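Local coordinates for protein pyroglutatmate porin OpdO (Pseudomonas aeruginosa, PDB 3SZV) that probably acts as an outer-membrane porin of the OprD family, a beta-barrel channel that lets small carboxylate-bearing solutes cross the outer membrane, at residues F299-D304 against E353-L358. Numbering follows the deposited sequence.
Sequences FIQIGD and ERNTDL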
loop_
_atom_site.group_PDB
_atom_site.type_symbol
_atom_site.label_atom_id
_atom_site.label_comp_id
_atom_site.label_asym_id
_atom_site.label_seq_id
_atom_site.Cartn_x
_atom_site.Cartn_y
_atom_site.Cartn_z
ATOM N N PHE A 299 6.888 -7.129 5.520
ATOM C CA PHE A 299 5.933 -7.497 4.474
ATOM C C PHE A 299 6.588 -7.224 3.125
ATOM O O PHE A 299 6.960 -6.083 2.819
ATOM C CB PHE A 299 4.637 -6.684 4.633
ATOM C CG PHE A 299 3.762 -6.628 3.401
ATOM C CD1 PHE A 299 3.218 -7.778 2.850
ATOM C CD2 PHE A 299 3.432 -5.403 2.846
ATOM C CE1 PHE A 299 2.383 -7.704 1.722
ATOM C CE2 PHE A 299 2.599 -5.324 1.731
ATOM C CZ PHE A 299 2.079 -6.475 1.175
ATOM N N ILE A 300 6.738 -8.284 2.339
ATOM C CA ILE A 300 7.473 -8.223 1.082
ATOM C C ILE A 300 6.642 -8.798 -0.074
ATOM O O ILE A 300 5.416 -8.632 -0.069
ATOM C CB ILE A 300 8.883 -8.837 1.244
ATOM C CG1 ILE A 300 8.827 -10.288 1.735
ATOM C CG2 ILE A 300 9.705 -7.987 2.201
ATOM C CD1 ILE A 300 10.160 -11.010 1.561
ATOM N N GLN A 301 7.265 -9.430 -1.072
ATOM C CA GLN A 301 6.524 -9.730 -2.297
ATOM C C GLN A 301 5.366 -10.681 -2.058
ATOM O O GLN A 301 4.244 -10.447 -2.525
ATOM C CB GLN A 301 7.444 -10.278 -3.391
ATOM C CG GLN A 301 6.724 -10.574 -4.698
ATOM C CD GLN A 301 7.683 -10.910 -5.833
ATOM O OE1 GLN A 301 8.816 -10.426 -5.877
ATOM N NE2 GLN A 301 7.232 -11.747 -6.762
ATOM N N ILE A 302 5.633 -11.753 -1.333
ATOM C CA ILE A 302 4.599 -12.750 -1.077
ATOM C C ILE A 302 4.112 -12.686 0.368
ATOM O O ILE A 302 2.927 -12.430 0.636
ATOM C CB ILE A 302 5.088 -14.163 -1.416
ATOM C CG1 ILE A 302 5.467 -14.244 -2.904
ATOM C CG2 ILE A 302 4.012 -15.206 -1.080
ATOM C CD1 ILE A 302 6.041 -15.572 -3.336
ATOM N N GLY A 303 5.028 -12.881 1.303
ATOM C CA GLY A 303 4.642 -13.023 2.696
ATOM C C GLY A 303 4.657 -11.768 3.541
ATOM O O GLY A 303 5.361 -10.788 3.240
ATOM N N ASP A 304 3.866 -11.789 4.608
ATOM C CA ASP A 304 3.820 -10.675 5.540
ATOM C C ASP A 304 4.635 -10.911 6.813
ATOM O O ASP A 304 4.865 -9.977 7.591
ATOM C CB ASP A 304 2.372 -10.272 5.879
ATOM C CG ASP A 304 1.585 -11.375 6.541
ATOM O OD1 ASP A 304 2.180 -12.398 6.971
ATOM O OD2 ASP A 304 0.347 -11.208 6.656
ATOM N N GLU A 353 11.998 -16.083 2.722
ATOM C CA GLU A 353 11.610 -15.589 1.409
ATOM C C GLU A 353 12.706 -14.693 0.857
ATOM O O GLU A 353 13.239 -13.845 1.568
ATOM C CB GLU A 353 10.284 -14.825 1.489
ATOM C CG GLU A 353 9.859 -14.217 0.152
ATOM C CD GLU A 353 8.493 -13.538 0.188
ATOM O OE1 GLU A 353 7.696 -13.802 1.124
ATOM O OE2 GLU A 353 8.218 -12.722 -0.723
ATOM N N ARG A 354 13.048 -14.916 -0.405
ATOM C CA ARG A 354 13.961 -14.040 -1.117
ATOM C C ARG A 354 13.206 -13.359 -2.248
ATOM O O ARG A 354 12.401 -13.989 -2.925
ATOM C CB ARG A 354 15.130 -14.835 -1.703
ATOM C CG ARG A 354 16.082 -13.958 -2.483
ATOM C CD ARG A 354 16.841 -14.717 -3.567
ATOM N NE ARG A 354 16.007 -15.610 -4.379
ATOM C CZ ARG A 354 15.084 -15.222 -5.262
ATOM N NH1 ARG A 354 14.812 -13.933 -5.463
ATOM N NH2 ARG A 354 14.410 -16.141 -5.944
ATOM N N ASN A 355 13.470 -12.072 -2.457
ATOM C CA ASN A 355 12.906 -11.337 -3.588
ATOM C C ASN A 355 14.017 -10.653 -4.352
ATOM O O ASN A 355 14.971 -10.160 -3.748
ATOM C CB ASN A 355 11.995 -10.186 -3.142
ATOM C CG ASN A 355 10.771 -10.613 -2.350
ATOM O OD1 ASN A 355 10.111 -9.750 -1.769
ATOM N ND2 ASN A 355 10.434 -11.907 -2.328
ATOM N N THR A 356 13.890 -10.594 -5.674
ATOM C CA THR A 356 14.805 -9.798 -6.491
ATOM C C THR A 356 14.001 -9.054 -7.536
ATOM O O THR A 356 13.200 -9.660 -8.247
ATOM C CB THR A 356 15.844 -10.676 -7.200
ATOM O OG1 THR A 356 16.596 -11.394 -6.219
ATOM C CG2 THR A 356 16.792 -9.811 -8.051
ATOM N N ASP A 357 14.203 -7.737 -7.619
ATOM C CA ASP A 357 13.522 -6.903 -8.604
ATOM C C ASP A 357 14.556 -6.296 -9.536
ATOM O O ASP A 357 15.516 -5.683 -9.079
ATOM C CB ASP A 357 12.779 -5.747 -7.930
ATOM C CG ASP A 357 11.503 -6.178 -7.225
ATOM O OD1 ASP A 357 11.198 -7.385 -7.202
ATOM O OD2 ASP A 357 10.817 -5.285 -6.681
ATOM N N LEU A 358 14.348 -6.447 -10.842
ATOM C CA LEU A 358 15.193 -5.811 -11.839
ATOM C C LEU A 358 14.271 -4.975 -12.698
ATOM O O LEU A 358 13.237 -5.457 -13.157
ATOM C CB LEU A 358 15.863 -6.866 -12.719
ATOM C CG LEU A 358 17.388 -6.913 -12.811
ATOM C CD1 LEU A 358 17.795 -7.880 -13.911
ATOM C CD2 LEU A 358 17.964 -5.532 -13.070
HETATM O O HOH W 1 9.912 -8.092 -4.835
#
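Glu353 stretches across to the turn 299-304, its carboxylate meeting the tip of Ile300, whose CD1 lies 3.3 Å from Glu353 CD. Glu353 CG stands anti to its own backbone N (chi1 177°) and the chain beyond is extended, which carries the carboxylate to the tip of the turn. There both oxygens use syn lone pairs: Glu353 OE2 accepts from Ile302 N at 2.8 Å and Glu353 OE1 from Gly303 N, also at 2.8 Å. Two successive peptide N-H groups are thus held by one carboxylate, while the turn closes on itself through Ile300 N to Gly303 O. Asn355 helps to set the rotation of that carboxylate, its ND2 sending a nearly straight bond (174°) to the anti side of Glu353 OE2, 2.9 Å away and in the amide plane. The carbonyl of the same amide takes the preceding N-H of the turn, Gln301 N to Asn355 OD1 at 2.9 Å, and also accepts from Arg334 on the adjoining strand. Further along, one water donates to both Gln301 OE1 and Asp357 OD1, while Gln301 NE2 is bound by Glu389. Ionised, Glu353 would probably be stabilised by these N-H donors. Residues 299-304 belong to the long connection between strands 271-281 and 311-320, and their docking on strand 346-361 is consistent with the inward-folded loops that narrow the channel in OprD-family barrels.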